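Local coordinates for PPC domain-containing protein (Pyrococcus horikoshii, PDB 2DT4), which is of unknown function but carries the PPC domain shared by plant and prokaryotic proteins and is found as an assembly of three subunits, at residues 1-5 against 138-142; 36-42 against 75-81; 45-51 against 106-112. One frame throughout, in Å; residues are numbered along the deposited sequence.

Contact 1: 1-5 against 138-142; sequences MVTGM and WEELK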
ATOM      1  N   MET A   1      -5.620 -18.252  22.295  1.00 27.09           N
ATOM      2  CA  MET A   1      -4.636 -18.543  21.220  1.00 26.73           C
ATOM      3  C   MET A   1      -4.777 -17.509  20.110  1.00 24.59           C
ATOM      4  O   MET A   1      -5.906 -17.244  19.680  1.00 26.24           O
ATOM      5  CB  MET A   1      -4.647 -19.983  20.771  1.00 27.45           C
ATOM      6  CG  MET A   1      -5.041 -20.377  19.386  1.00 30.63           C
ATOM      7  SD  MET A   1      -4.815 -22.030  18.848  1.00 39.97           S
ATOM      8  CE  MET A   1      -5.920 -22.045  17.412  1.00 38.83           C
ATOM      9  N   VAL A   2      -3.670 -17.104  19.546  1.00 21.40           N
ATOM     10  CA  VAL A   2      -3.704 -16.161  18.431  1.00 19.00           C
ATOM     11  C   VAL A   2      -4.134 -16.895  17.158  1.00 17.21           C
ATOM     12  O   VAL A   2      -3.561 -17.914  16.805  1.00 17.48           O
ATOM     13  CB  VAL A   2      -2.321 -15.510  18.261  1.00 18.23           C
ATOM     14  CG1 VAL A   2      -2.303 -14.555  17.066  1.00 18.71           C
ATOM     15  CG2 VAL A   2      -1.948 -14.773  19.532  1.00 19.46           C
ATOM     16  N   THR A   3      -5.155 -16.396  16.478  1.00 14.74           N
ATOM     17  CA  THR A   3      -5.476 -16.891  15.142  1.00 14.37           C
ATOM     18  C   THR A   3      -5.223 -15.885  14.042  1.00 13.36           C
ATOM     19  O   THR A   3      -5.114 -16.268  12.906  1.00 15.42           O
ATOM     20  CB  THR A   3      -6.933 -17.353  15.027  1.00 13.98           C
ATOM     21  OG1 THR A   3      -7.833 -16.229  15.035  1.00 13.04           O
ATOM     22  CG2 THR A   3      -7.341 -18.183  16.247  1.00 14.67           C
ATOM     23  N   GLY A   4      -5.211 -14.601  14.369  1.00 12.55           N
ATOM     24  CA  GLY A   4      -5.032 -13.580  13.380  1.00 11.55           C
ATOM     25  C   GLY A   4      -6.237 -13.330  12.502  1.00 11.03           C
ATOM     26  O   GLY A   4      -6.130 -12.519  11.589  1.00 10.32           O
ATOM     27  N   MET A   5      -7.368 -14.000  12.761  1.00 11.15           N
ATOM     28  CA  MET A   5      -8.536 -13.884  11.889  1.00 12.04           C
ATOM     29  C   MET A   5      -9.570 -12.932  12.520  1.00 11.48           C
ATOM     30  O   MET A   5      -9.884 -12.998  13.731  1.00 12.44           O
ATOM     31  CB  MET A   5      -9.147 -15.256  11.570  1.00 13.34           C
ATOM     32  CG  MET A   5     -10.384 -15.153  10.712  1.00 15.97           C
ATOM     33  SD  MET A   5     -11.235 -16.694  10.261  1.00 22.36           S
ATOM     34  CE  MET A   5     -10.374 -17.134   9.612  1.00  6.81           C
ATOM     35  N   TRP A 138       2.316  -6.901  18.998  1.00 10.54           N
ATOM     36  CA  TRP A 138       1.287  -7.903  19.224  1.00  9.26           C
ATOM     37  C   TRP A 138       1.931  -9.261  19.517  1.00  9.59           C
ATOM     38  O   TRP A 138       3.072  -9.502  19.131  1.00  9.97           O
ATOM     39  CB  TRP A 138       0.458  -8.107  17.945  1.00  9.78           C
ATOM     40  CG  TRP A 138      -0.068  -6.841  17.325  1.00  8.02           C
ATOM     41  CD1 TRP A 138      -0.444  -5.709  17.946  1.00  9.41           C
ATOM     42  CD2 TRP A 138      -0.223  -6.610  15.928  1.00  7.98           C
ATOM     43  NE1 TRP A 138      -0.838  -4.771  17.025  1.00  8.54           N
ATOM     44  CE2 TRP A 138      -0.717  -5.311  15.772  1.00  7.07           C
ATOM     45  CE3 TRP A 138      -0.018  -7.389  14.790  1.00  9.61           C
ATOM     46  CZ2 TRP A 138      -0.996  -4.761  14.517  1.00  9.08           C
ATOM     47  CZ3 TRP A 138      -0.252  -6.835  13.547  1.00 10.72           C
ATOM     48  CH2 TRP A 138      -0.766  -5.539  13.422  1.00  9.19           C
ATOM     49  N   GLU A 139       1.120 -10.168  20.044  1.00 10.39           N
ATOM     50  CA  GLU A 139       1.589 -11.556  20.225  1.00 11.38           C
ATOM     51  C   GLU A 139       1.656 -12.108  18.813  1.00 11.64           C
ATOM     52  O   GLU A 139       0.740 -11.893  18.010  1.00 11.72           O
ATOM     53  CB  GLU A 139       0.604 -12.348  21.097  1.00 12.11           C
ATOM     54  CG  GLU A 139       1.110 -13.741  21.400  1.00 15.19           C
ATOM     55  CD  GLU A 139       0.125 -14.574  22.202  1.00 20.47           C
ATOM     56  OE1 GLU A 139       0.311 -15.815  22.226  1.00 23.23           O
ATOM     57  OE2 GLU A 139      -0.844 -13.998  22.748  1.00 22.35           O
ATOM     58  N   GLU A 140       2.766 -12.750  18.483  1.00 11.37           N
ATOM     59  CA  GLU A 140       2.976 -13.274  17.144  1.00 11.16           C
ATOM     60  C   GLU A 140       2.049 -14.428  16.823  1.00 11.57           C
ATOM     61  O   GLU A 140       1.529 -15.126  17.728  1.00 12.79           O
ATOM     62  CB  GLU A 140       4.416 -13.731  17.001  1.00 11.25           C
ATOM     63  CG  GLU A 140       4.748 -15.019  17.756  1.00 12.38           C
ATOM     64  CD  GLU A 140       6.241 -15.284  17.820  1.00 17.81           C
ATOM     65  OE1 GLU A 140       6.623 -16.434  18.100  1.00 20.57           O
ATOM     66  OE2 GLU A 140       7.031 -14.354  17.592  1.00 23.65           O
ATOM     67  N   LEU A 141       1.905 -14.661  15.513  1.00 11.04           N
ATOM     68  CA  LEU A 141       1.115 -15.783  15.012  1.00 11.76           C
ATOM     69  C   LEU A 141       2.127 -16.863  14.614  1.00 12.16           C
ATOM     70  O   LEU A 141       2.790 -16.784  13.586  1.00 11.25           O
ATOM     71  CB  LEU A 141       0.196 -15.398  13.853  1.00 11.99           C
ATOM     72  CG  LEU A 141      -0.601 -16.536  13.206  1.00 15.27           C
ATOM     73  CD1 LEU A 141      -1.531 -17.165  14.226  1.00 17.76           C
ATOM     74  CD2 LEU A 141      -1.401 -16.049  12.037  1.00 16.76           C
ATOM     75  N   LYS A 142       2.276 -17.870  15.476  1.00 13.36           N
ATOM     76  CA  LYS A 142       3.262 -18.917  15.241  1.00 15.30           C
ATOM     77  C   LYS A 142       2.534 -20.045  14.530  1.00 14.97           C
ATOM     78  O   LYS A 142       1.549 -20.562  15.057  1.00 17.05           O
ATOM     79  CB  LYS A 142       3.819 -19.400  16.587  1.00 16.22           C
ATOM     80  CG  LYS A 142       4.901 -20.481  16.446  1.00 18.62           C
ATOM     81  CD  LYS A 142       6.262 -19.866  16.261  1.00 23.13           C
ATOM     82  CE  LYS A 142       7.391 -20.869  16.438  1.00 24.53           C
ATOM     83  NZ  LYS A 142       8.620 -20.224  15.875  1.00 26.12           N
TER
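V2 and L141 make the apolar part of this meeting of the two chain ends, where the V2 side chain is aimed at 138-142. Its CG1 lies anti to the backbone N (chi1 178°) and crosses the leucine at a slant, 3.9 Å from L141 CD1. The other methyl, CG2, turns to E139 and runs along the flank of the extended glutamate chain, touching it from CB to the carboxylate; V2 CG2 is 3.4 Å from E139 CD. The two side chains pass each other in opposite directions.

A second kind of contact sets side-chain carbons on backbone carbonyls. The leucine fork reaches back to 1-5, with L141 CD1 at 3.4 Å from V2 O and L141 CD2 at 3.8 Å from T3 O. In the other direction, V2 CB stands 3.9 Å from E140 O.

The polar links run within 1-5 and to its surroundings. T3 OG1 accepts from M5 N at 3.2 Å, a fairly straight bond (166°) that forms an ST turn, and G4 takes a positive phi (74°) inside it. The turn leads into strand 5-16, and the C-terminal loop that holds L141 packs against it. E124 grips the turn with both carboxylate oxygens, OE2 bonded to T3 OG1 and OE1 taking G4 N.

Polar links also cross to another chain: L141 O is hydrogen-bonded to Y25 OH of the second subunit, and W138 O to R15 NE of the same neighbour, while L141 packs on F29 of that subunit. M5 joins an antiparallel ladder with a strand of the same neighbour, which carries the sheet across the interface.

Contact 2: 36-42 against 75-81; sequences ETAIING and LIGNVSL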
ATOM      1  N   GLU A  36     -10.941   0.136  17.687  1.00 10.04           N
ATOM      2  CA  GLU A  36      -9.798  -0.378  18.408  1.00 11.46           C
ATOM      3  C   GLU A  36      -8.765  -0.991  17.478  1.00 11.38           C
ATOM      4  O   GLU A  36      -7.551  -0.877  17.751  1.00 12.06           O
ATOM      5  CB  GLU A  36     -10.229  -1.449  19.408  1.00 13.58           C
ATOM      6  CG  GLU A  36     -11.082  -0.952  20.560  1.00 17.80           C
ATOM      7  CD  GLU A  36     -10.964  -1.835  21.796  1.00 25.93           C
ATOM      8  OE1 GLU A  36     -11.021  -3.069  21.641  1.00 27.92           O
ATOM      9  OE2 GLU A  36     -10.809  -1.277  22.908  1.00 29.39           O
ATOM     10  N   THR A  37      -9.224  -1.690  16.434  1.00  9.54           N
ATOM     11  CA  THR A  37      -8.333  -2.360  15.489  1.00  9.33           C
ATOM     12  C   THR A  37      -8.705  -1.994  14.056  1.00  8.83           C
ATOM     13  O   THR A  37      -9.858  -2.066  13.697  1.00  8.47           O
ATOM     14  CB  THR A  37      -8.430  -3.902  15.648  1.00 10.26           C
ATOM     15  OG1 THR A  37      -8.219  -4.266  17.038  1.00 11.31           O
ATOM     16  CG2 THR A  37      -7.365  -4.605  14.829  1.00 10.80           C
ATOM     17  N   ALA A  38      -7.715  -1.664  13.234  1.00  7.96           N
ATOM     18  CA  ALA A  38      -7.967  -1.320  11.838  1.00  8.15           C
ATOM     19  C   ALA A  38      -6.693  -1.417  11.026  1.00  7.71           C
ATOM     20  O   ALA A  38      -5.590  -1.468  11.559  1.00  7.37           O
ATOM     21  CB  ALA A  38      -8.489   0.090  11.736  1.00  8.42           C
ATOM     22  N   ILE A  39      -6.887  -1.306   9.725  1.00  7.36           N
ATOM     23  CA  ILE A  39      -5.775  -1.248   8.794  1.00  8.30           C
ATOM     24  C   ILE A  39      -6.023   0.066   8.065  1.00  7.85           C
ATOM     25  O   ILE A  39      -7.168   0.524   7.900  1.00  8.52           O
ATOM     26  CB  ILE A  39      -5.511  -2.433   7.836  1.00  8.76           C
ATOM     27  CG1 ILE A  39      -6.751  -2.760   6.975  1.00 10.00           C
ATOM     28  CG2 ILE A  39      -5.052  -3.619   8.658  1.00  8.69           C
ATOM     29  CD1 ILE A  39      -6.834  -2.029   5.670  1.00 14.09           C
ATOM     30  N   ILE A  40      -4.934   0.715   7.668  1.00  8.68           N
ATOM     31  CA  ILE A  40      -4.978   1.987   6.973  1.00  8.79           C
ATOM     32  C   ILE A  40      -4.095   1.999   5.741  1.00  9.35           C
ATOM     33  O   ILE A  40      -3.033   1.364   5.685  1.00  9.13           O
ATOM     34  CB  ILE A  40      -4.592   3.177   7.892  1.00 11.01           C
ATOM     35  CG1 ILE A  40      -3.266   2.919   8.609  1.00 14.12           C
ATOM     36  CG2 ILE A  40      -5.681   3.390   8.925  1.00 12.76           C
ATOM     37  CD1 ILE A  40      -2.878   4.032   9.594  1.00 15.63           C
ATOM     38  N   ASN A  41      -4.494   2.843   4.806  1.00  8.93           N
ATOM     39  CA  ASN A  41      -3.650   3.049   3.630  1.00 10.92           C
ATOM     40  C   ASN A  41      -3.996   4.459   3.198  1.00 10.95           C
ATOM     41  O   ASN A  41      -5.089   4.929   3.467  1.00 11.99           O
ATOM     42  CB  ASN A  41      -3.686   2.016   2.511  1.00 13.15           C
ATOM     43  CG  ASN A  41      -4.770   2.245   1.498  1.00 17.63           C
ATOM     44  OD1 ASN A  41      -5.063   3.374   1.094  1.00 28.68           O
ATOM     45  ND2 ASN A  41      -5.354   1.153   1.052  1.00 29.41           N
ATOM     46  N   GLY A  42      -3.060   5.162   2.595  1.00  9.70           N
ATOM     47  CA  GLY A  42      -3.387   6.449   2.037  1.00 11.12           C
ATOM     48  C   GLY A  42      -2.262   7.123   1.278  1.00  9.05           C
ATOM     49  O   GLY A  42      -1.160   6.601   1.174  1.00  6.76           O
ATOM     50  N   LEU A  75       1.131   5.356   2.518  1.00 10.05           N
ATOM     51  CA  LEU A  75       1.046   5.271   3.922  1.00  9.45           C
ATOM     52  C   LEU A  75       0.408   3.921   4.059  1.00  9.78           C
ATOM     53  O   LEU A  75      -0.601   3.655   3.426  1.00  9.52           O
ATOM     54  CB  LEU A  75       0.152   6.360   4.545  1.00  9.65           C
ATOM     55  CG  LEU A  75       0.050   6.073   6.048  1.00 11.43           C
ATOM     56  CD1 LEU A  75       0.139   7.321   6.846  1.00 15.64           C
ATOM     57  CD2 LEU A  75      -1.119   5.221   6.382  1.00 12.30           C
ATOM     58  N   ILE A  76       0.999   3.075   4.906  1.00  8.70           N
ATOM     59  CA  ILE A  76       0.453   1.749   5.143  1.00  8.54           C
ATOM     60  C   ILE A  76       0.625   1.572   6.611  1.00  8.14           C
ATOM     61  O   ILE A  76       1.680   1.876   7.145  1.00  8.21           O
ATOM     62  CB  ILE A  76       1.130   0.584   4.393  1.00  8.96           C
ATOM     63  CG1 ILE A  76       0.970   0.770   2.874  1.00 10.32           C
ATOM     64  CG2 ILE A  76       0.534  -0.724   4.826  1.00  9.27           C
ATOM     65  CD1 ILE A  76       1.709  -0.239   2.084  1.00 13.95           C
ATOM     66  N   GLY A  77      -0.392   1.083   7.286  1.00  7.99           N
ATOM     67  CA  GLY A  77      -0.231   0.838   8.696  1.00  9.37           C
ATOM     68  C   GLY A  77      -1.447   0.245   9.350  1.00  9.06           C
ATOM     69  O   GLY A  77      -2.309  -0.316   8.693  1.00  8.57           O
ATOM     70  N   ASN A  78      -1.504   0.386  10.666  1.00  9.40           N
ATOM     71  CA  ASN A  78      -2.580  -0.239  11.407  1.00  8.26           C
ATOM     72  C   ASN A  78      -2.884   0.537  12.681  1.00  8.43           C
ATOM     73  O   ASN A  78      -2.099   1.375  13.127  1.00  8.85           O
ATOM     74  CB  ASN A  78      -2.218  -1.713  11.700  1.00  8.39           C
ATOM     75  CG  ASN A  78      -0.896  -1.861  12.398  1.00  7.74           C
ATOM     76  OD1 ASN A  78      -0.735  -1.349  13.514  1.00  9.70           O
ATOM     77  ND2 ASN A  78       0.084  -2.506  11.732  1.00  8.50           N
ATOM     78  N   VAL A  79      -4.058   0.250  13.235  1.00  8.41           N
ATOM     79  CA  VAL A  79      -4.521   0.762  14.526  1.00  8.62           C
ATOM     80  C   VAL A  79      -4.752  -0.457  15.419  1.00  8.71           C
ATOM     81  O   VAL A  79      -5.317  -1.469  14.980  1.00  9.27           O
ATOM     82  CB  VAL A  79      -5.822   1.599  14.407  1.00  9.22           C
ATOM     83  CG1 VAL A  79      -6.188   2.181  15.771  1.00  9.31           C
ATOM     84  CG2 VAL A  79      -5.690   2.728  13.387  1.00 10.38           C
ATOM     85  N   SER A  80      -4.274  -0.376  16.655  1.00  8.27           N
ATOM     86  CA  SER A  80      -4.475  -1.456  17.617  1.00  8.59           C
ATOM     87  C   SER A  80      -4.363  -0.906  19.013  1.00  8.38           C
ATOM     88  O   SER A  80      -3.814   0.146  19.223  1.00  9.70           O
ATOM     89  CB  SER A  80      -3.517  -2.631  17.373  1.00  7.79           C
ATOM     90  OG  SER A  80      -2.168  -2.263  17.485  1.00  9.37           O
ATOM     91  N   LEU A  81      -4.939  -1.611  19.958  1.00  9.51           N
ATOM     92  CA  LEU A  81      -4.886  -1.195  21.353  1.00 10.89           C
ATOM     93  C   LEU A  81      -3.463  -1.173  21.899  1.00 10.28           C
ATOM     94  O   LEU A  81      -2.705  -2.108  21.705  1.00 10.31           O
ATOM     95  CB  LEU A  81      -5.730  -2.166  22.178  1.00 11.56           C
ATOM     96  CG  LEU A  81      -5.862  -2.043  23.679  1.00 16.92           C
ATOM     97  CD1 LEU A  81      -6.639  -0.812  24.069  1.00 18.49           C
ATOM     98  CD2 LEU A  81      -6.568  -3.293  24.220  1.00 20.43           C
TER
HETATM   99  O   HOH W   1      -6.585  -3.931  19.104  1.00 12.34           O
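I40 lays its CG1 over the bare backbone of G77, 3.3 Å from G77 C, with no glycine side chain to stand between. CG1 sits between the backbone N and the carbonyl carbon (chi1 51°), and the extended bond beyond it brings I40 CD1 to within 3.9 Å of L75 CD2. Farther along the same face, A38 CB rests 4.1 Å from V79 CB. With helix 22-33 lying against L75 and V79, this is the inner, apolar face of the sheet.

Strands 38-42 and 75-81 are antiparallel neighbours in the central sheet, their directions 155° apart. A38 with V79 and I40 with G77 are hydrogen-bonded pairs, each closed by two backbone bonds; V79 N to A38 O is 2.8 Å long. The G42 and L75 pair is less even: G42 N to L75 O is a sound bond, the return bond from L75 N weak. Between these pairs, I39 faces N78 and N41 faces I76, and CA-H groups lean on the carbonyls, as where N41 CA lies 3.1 Å from L75 O. Beside T37 and L81, a water lies 2.7 Å from T37 OG1 and accepts from L81 N at 3.0 Å.

The face of I39, N41, I76 and N78 looks to the other subunits. I76 packs on N41 of the second subunit and on I76 of the third. N78 joins its OD1 to R128 and its ND2 to E115 of the second subunit.

Hydrocarbon against helix on one face, and amides beside aliphatic groups on the other, imply that this pair of strands serves both the core of the subunit and its assembly.

Contact 3: 45-51 against 106-112; sequences TLKNPKI and LVEGEVF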
ATOM      1  N   THR A  45       0.006  14.603   0.590  1.00  9.90           N
ATOM      2  CA  THR A  45       1.228  15.399   0.781  1.00 11.01           C
ATOM      3  C   THR A  45       1.347  15.775   2.252  1.00 10.58           C
ATOM      4  O   THR A  45       0.380  16.236   2.875  1.00 10.28           O
ATOM      5  CB  THR A  45       1.167  16.659  -0.064  1.00 12.16           C
ATOM      6  OG1 THR A  45       1.510  16.329  -1.418  1.00 17.80           O
ATOM      7  CG2 THR A  45       2.254  17.631   0.319  1.00 14.40           C
ATOM      8  N   LEU A  46       2.535  15.576   2.810  1.00  9.65           N
ATOM      9  CA  LEU A  46       2.853  16.026   4.164  1.00  9.71           C
ATOM     10  C   LEU A  46       3.870  17.138   4.142  1.00  9.81           C
ATOM     11  O   LEU A  46       4.715  17.216   3.244  1.00 10.86           O
ATOM     12  CB  LEU A  46       3.411  14.858   4.991  1.00  9.25           C
ATOM     13  CG  LEU A  46       2.483  13.650   5.157  1.00  9.18           C
ATOM     14  CD1 LEU A  46       3.235  12.562   5.972  1.00 10.70           C
ATOM     15  CD2 LEU A  46       1.127  14.010   5.744  1.00 11.74           C
ATOM     16  N   LYS A  47       3.823  17.985   5.171  1.00  9.84           N
ATOM     17  CA  LYS A  47       4.814  19.047   5.358  1.00 10.23           C
ATOM     18  C   LYS A  47       5.661  18.791   6.587  1.00 10.80           C
ATOM     19  O   LYS A  47       5.147  18.414   7.640  1.00 10.96           O
ATOM     20  CB  LYS A  47       4.092  20.388   5.485  1.00 10.06           C
ATOM     21  CG  LYS A  47       3.478  20.837   4.152  1.00 12.03           C
ATOM     22  CD  LYS A  47       2.887  22.240   4.143  1.00 15.06           C
ATOM     23  CE  LYS A  47       2.342  22.589   2.772  1.00 16.45           C
ATOM     24  NZ  LYS A  47       1.723  23.965   2.728  1.00 18.33           N
ATOM     25  N   ASN A  48       6.977  18.990   6.434  1.00 10.78           N
ATOM     26  CA  ASN A  48       7.945  18.716   7.479  1.00 10.60           C
ATOM     27  C   ASN A  48       7.758  17.355   8.171  1.00 10.69           C
ATOM     28  O   ASN A  48       7.732  17.293   9.419  1.00 11.46           O
ATOM     29  CB  ASN A  48       7.935  19.843   8.494  1.00 10.76           C
ATOM     30  CG  ASN A  48       7.910  21.218   7.835  1.00 12.00           C
ATOM     31  OD1 ASN A  48       8.767  21.560   7.023  1.00 12.35           O
ATOM     32  ND2 ASN A  48       6.896  22.018   8.181  1.00 16.35           N
ATOM     33  N   PRO A  49       7.621  16.274   7.392  1.00  9.62           N
ATOM     34  CA  PRO A  49       7.447  14.955   8.008  1.00  9.32           C
ATOM     35  C   PRO A  49       8.707  14.517   8.747  1.00  9.72           C
ATOM     36  O   PRO A  49       9.820  14.806   8.329  1.00 10.67           O
ATOM     37  CB  PRO A  49       7.113  14.046   6.827  1.00 10.58           C
ATOM     38  CG  PRO A  49       7.773  14.693   5.658  1.00  9.31           C
ATOM     39  CD  PRO A  49       7.631  16.158   5.920  1.00 10.15           C
ATOM     40  N   LYS A  50       8.503  13.832   9.856  1.00  9.42           N
ATOM     41  CA  LYS A  50       9.601  13.182  10.568  1.00 10.02           C
ATOM     42  C   LYS A  50       9.452  11.689  10.385  1.00 10.08           C
ATOM     43  O   LYS A  50       8.369  11.148  10.644  1.00 10.22           O
ATOM     44  CB  LYS A  50       9.596  13.527  12.049  1.00 10.37           C
ATOM     45  CG  LYS A  50       9.729  15.006  12.306  1.00 11.91           C
ATOM     46  CD  LYS A  50       9.939  15.309  13.769  1.00 16.70           C
ATOM     47  CE  LYS A  50      10.247  16.775  13.961  1.00 21.17           C
ATOM     48  NZ  LYS A  50       9.038  17.548  14.223  1.00 26.39           N
ATOM     49  N   ILE A  51      10.545  11.036   9.968  1.00  9.54           N
ATOM     50  CA  ILE A  51      10.549   9.584   9.776  1.00  9.37           C
ATOM     51  C   ILE A  51      11.545   8.956  10.748  1.00 10.14           C
ATOM     52  O   ILE A  51      12.440   9.626  11.246  1.00 11.01           O
ATOM     53  CB  ILE A  51      10.851   9.200   8.290  1.00  9.27           C
ATOM     54  CG1 ILE A  51      12.165   9.824   7.829  1.00 11.14           C
ATOM     55  CG2 ILE A  51       9.659   9.568   7.418  1.00 10.51           C
ATOM     56  CD1 ILE A  51      12.629   9.395   6.437  1.00 10.97           C
ATOM     57  N   LEU A 106       6.629   6.407  10.287  1.00  8.47           N
ATOM     58  CA  LEU A 106       6.157   7.774  10.410  1.00  8.58           C
ATOM     59  C   LEU A 106       6.134   8.163  11.882  1.00  8.62           C
ATOM     60  O   LEU A 106       5.422   7.572  12.669  1.00  9.84           O
ATOM     61  CB  LEU A 106       4.755   7.950   9.828  1.00  9.59           C
ATOM     62  CG  LEU A 106       4.228   9.379   9.884  1.00 10.91           C
ATOM     63  CD1 LEU A 106       5.077  10.357   9.074  1.00 11.50           C
ATOM     64  CD2 LEU A 106       2.779   9.396   9.427  1.00 11.99           C
ATOM     65  N   VAL A 107       6.947   9.148  12.229  1.00  9.53           N
ATOM     66  CA  VAL A 107       7.018   9.683  13.585  1.00 10.42           C
ATOM     67  C   VAL A 107       5.985  10.791  13.760  1.00 10.91           C
ATOM     68  O   VAL A 107       5.241  10.785  14.746  1.00 13.21           O
ATOM     69  CB  VAL A 107       8.441  10.199  13.909  1.00 10.30           C
ATOM     70  CG1 VAL A 107       8.455  10.893  15.298  1.00 11.70           C
ATOM     71  CG2 VAL A 107       9.398   9.034  13.866  1.00 12.03           C
ATOM     72  N   GLU A 108       5.921  11.715  12.802  1.00 11.79           N
ATOM     73  CA  GLU A 108       4.847  12.721  12.749  1.00 12.88           C
ATOM     74  C   GLU A 108       4.830  13.387  11.395  1.00 12.66           C
ATOM     75  O   GLU A 108       5.844  13.386  10.701  1.00 12.12           O
ATOM     76  CB  GLU A 108       5.024  13.780  13.841  1.00 15.59           C
ATOM     77  CG  GLU A 108       6.296  14.573  13.738  1.00 18.68           C
ATOM     78  CD  GLU A 108       6.361  15.743  14.732  1.00 26.34           C
ATOM     79  OE1 GLU A 108       6.528  15.503  15.931  1.00 29.37           O
ATOM     80  OE2 GLU A 108       6.240  16.903  14.315  1.00 30.53           O
ATOM     81  N   GLY A 109       3.700  13.994  11.028  1.00 11.79           N
ATOM     82  CA  GLY A 109       3.667  14.693   9.758  1.00 12.73           C
ATOM     83  C   GLY A 109       2.441  15.581   9.678  1.00 12.71           C
ATOM     84  O   GLY A 109       1.301  15.146   9.907  1.00 13.91           O
ATOM     85  N   GLU A 110       2.701  16.818   9.289  1.00 12.46           N
ATOM     86  CA  GLU A 110       1.613  17.782   9.146  1.00 11.79           C
ATOM     87  C   GLU A 110       0.936  17.534   7.798  1.00 11.77           C
ATOM     88  O   GLU A 110       1.588  17.478   6.754  1.00 10.90           O
ATOM     89  CB  GLU A 110       2.157  19.212   9.219  1.00 12.85           C
ATOM     90  CG  GLU A 110       1.071  20.229   9.081  1.00 14.56           C
ATOM     91  CD  GLU A 110       1.620  21.642   9.103  1.00 18.27           C
ATOM     92  OE1 GLU A 110       2.425  21.945  10.002  1.00 20.58           O
ATOM     93  OE2 GLU A 110       1.276  22.407   8.187  1.00 23.85           O
ATOM     94  N   VAL A 111      -0.374  17.407   7.816  1.00  9.94           N
ATOM     95  CA  VAL A 111      -1.121  17.179   6.571  1.00  9.64           C
ATOM     96  C   VAL A 111      -1.380  18.399   5.699  1.00 10.67           C
ATOM     97  O   VAL A 111      -2.013  19.329   6.191  1.00 12.15           O
ATOM     98  CB  VAL A 111      -2.527  16.656   6.902  1.00  9.49           C
ATOM     99  CG1 VAL A 111      -3.458  16.629   5.666  1.00  9.73           C
ATOM    100  CG2 VAL A 111      -2.436  15.292   7.574  1.00 10.69           C
ATOM    101  N   PHE A 112      -1.002  18.193   4.407  1.00 11.09           N
ATOM    102  CA  PHE A 112      -1.478  19.255   3.494  1.00 11.51           C
ATOM    103  C   PHE A 112      -2.759  18.678   2.950  1.00 11.52           C
ATOM    104  O   PHE A 112      -3.824  19.224   3.128  1.00 11.94           O
ATOM    105  CB  PHE A 112      -0.382  19.602   2.423  1.00 11.55           C
ATOM    106  CG  PHE A 112      -0.827  20.593   1.384  1.00 13.09           C
ATOM    107  CD1 PHE A 112      -1.317  21.849   1.765  1.00 18.16           C
ATOM    108  CD2 PHE A 112      -0.812  20.252   0.048  1.00 15.26           C
ATOM    109  CE1 PHE A 112      -1.753  22.760   0.791  1.00 18.37           C
ATOM    110  CE2 PHE A 112      -1.248  21.154  -0.920  1.00 18.25           C
ATOM    111  CZ  PHE A 112      -1.726  22.406  -0.538  1.00 18.03           C
TER
HETATM  112  O   HOH W   2       4.998  21.107  10.242  1.00 23.65           O
HETATM  113  O   HOH W   3       5.415  17.781  10.677  1.00 36.48           O
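The side chains of K50 and E108 run together in one direction at a classic beta bulge between antiparallel strands 49-51 and 106-111: V107 and E108 both face K50. K50 O takes V107 N at 2.9 Å and, more weakly, E108 N. From the backbone outward, K50 CB meets V107 CB and E108 CG; CG and CD follow the glutamate chain, K50 CD 3.7 Å from E108 CG, and K50 CE comes 4.0 Å from E108 OE2. The lysine bends at chi4 (93°), turning NZ to E108 OE2 in a salt bridge of 2.9 Å. An alanine in place of E108 would keep the strand bond from K50 N to the carbonyl of this position, but would probably leave the ammonium without its carboxylate mate and strip the glutamate chain from alongside the lysine methylenes.

At the corner at 47 and 48 the register also slips by one residue, another bulge. G109 lies opposite P49; a beta carbon on it would run into L46 CD1. The L46 methyls reach L106 and V111. K47, extended, crosses F112, and its NZ, salt-bridged to E56 of the third subunit, stands obliquely to the ring, 3.8 Å from F112 CD1.

Overall arrangement
Contacts 2 and 3 are buried and built on beta ladders, whereas contact 1 is a partly buried meeting of loops at the chain ends, its centre about 20 Å from the centre of the chain. Contact 2 is the most central, a regular ladder, apolar on the helix-covered face and bearing amides on the one turned to the other subunits; contact 3 has bulges, a corner and a salt bridge. Both use strand 38-46, and they meet where L75 CD1 packs on L106 CD2 at 4.2 Å. Contact 1 joins contact 2 through W138 NE1, probably hydrogen-bonded to S80 OG at 2.9 Å, but stays about 14 Å, between nearest atoms, from contact 3.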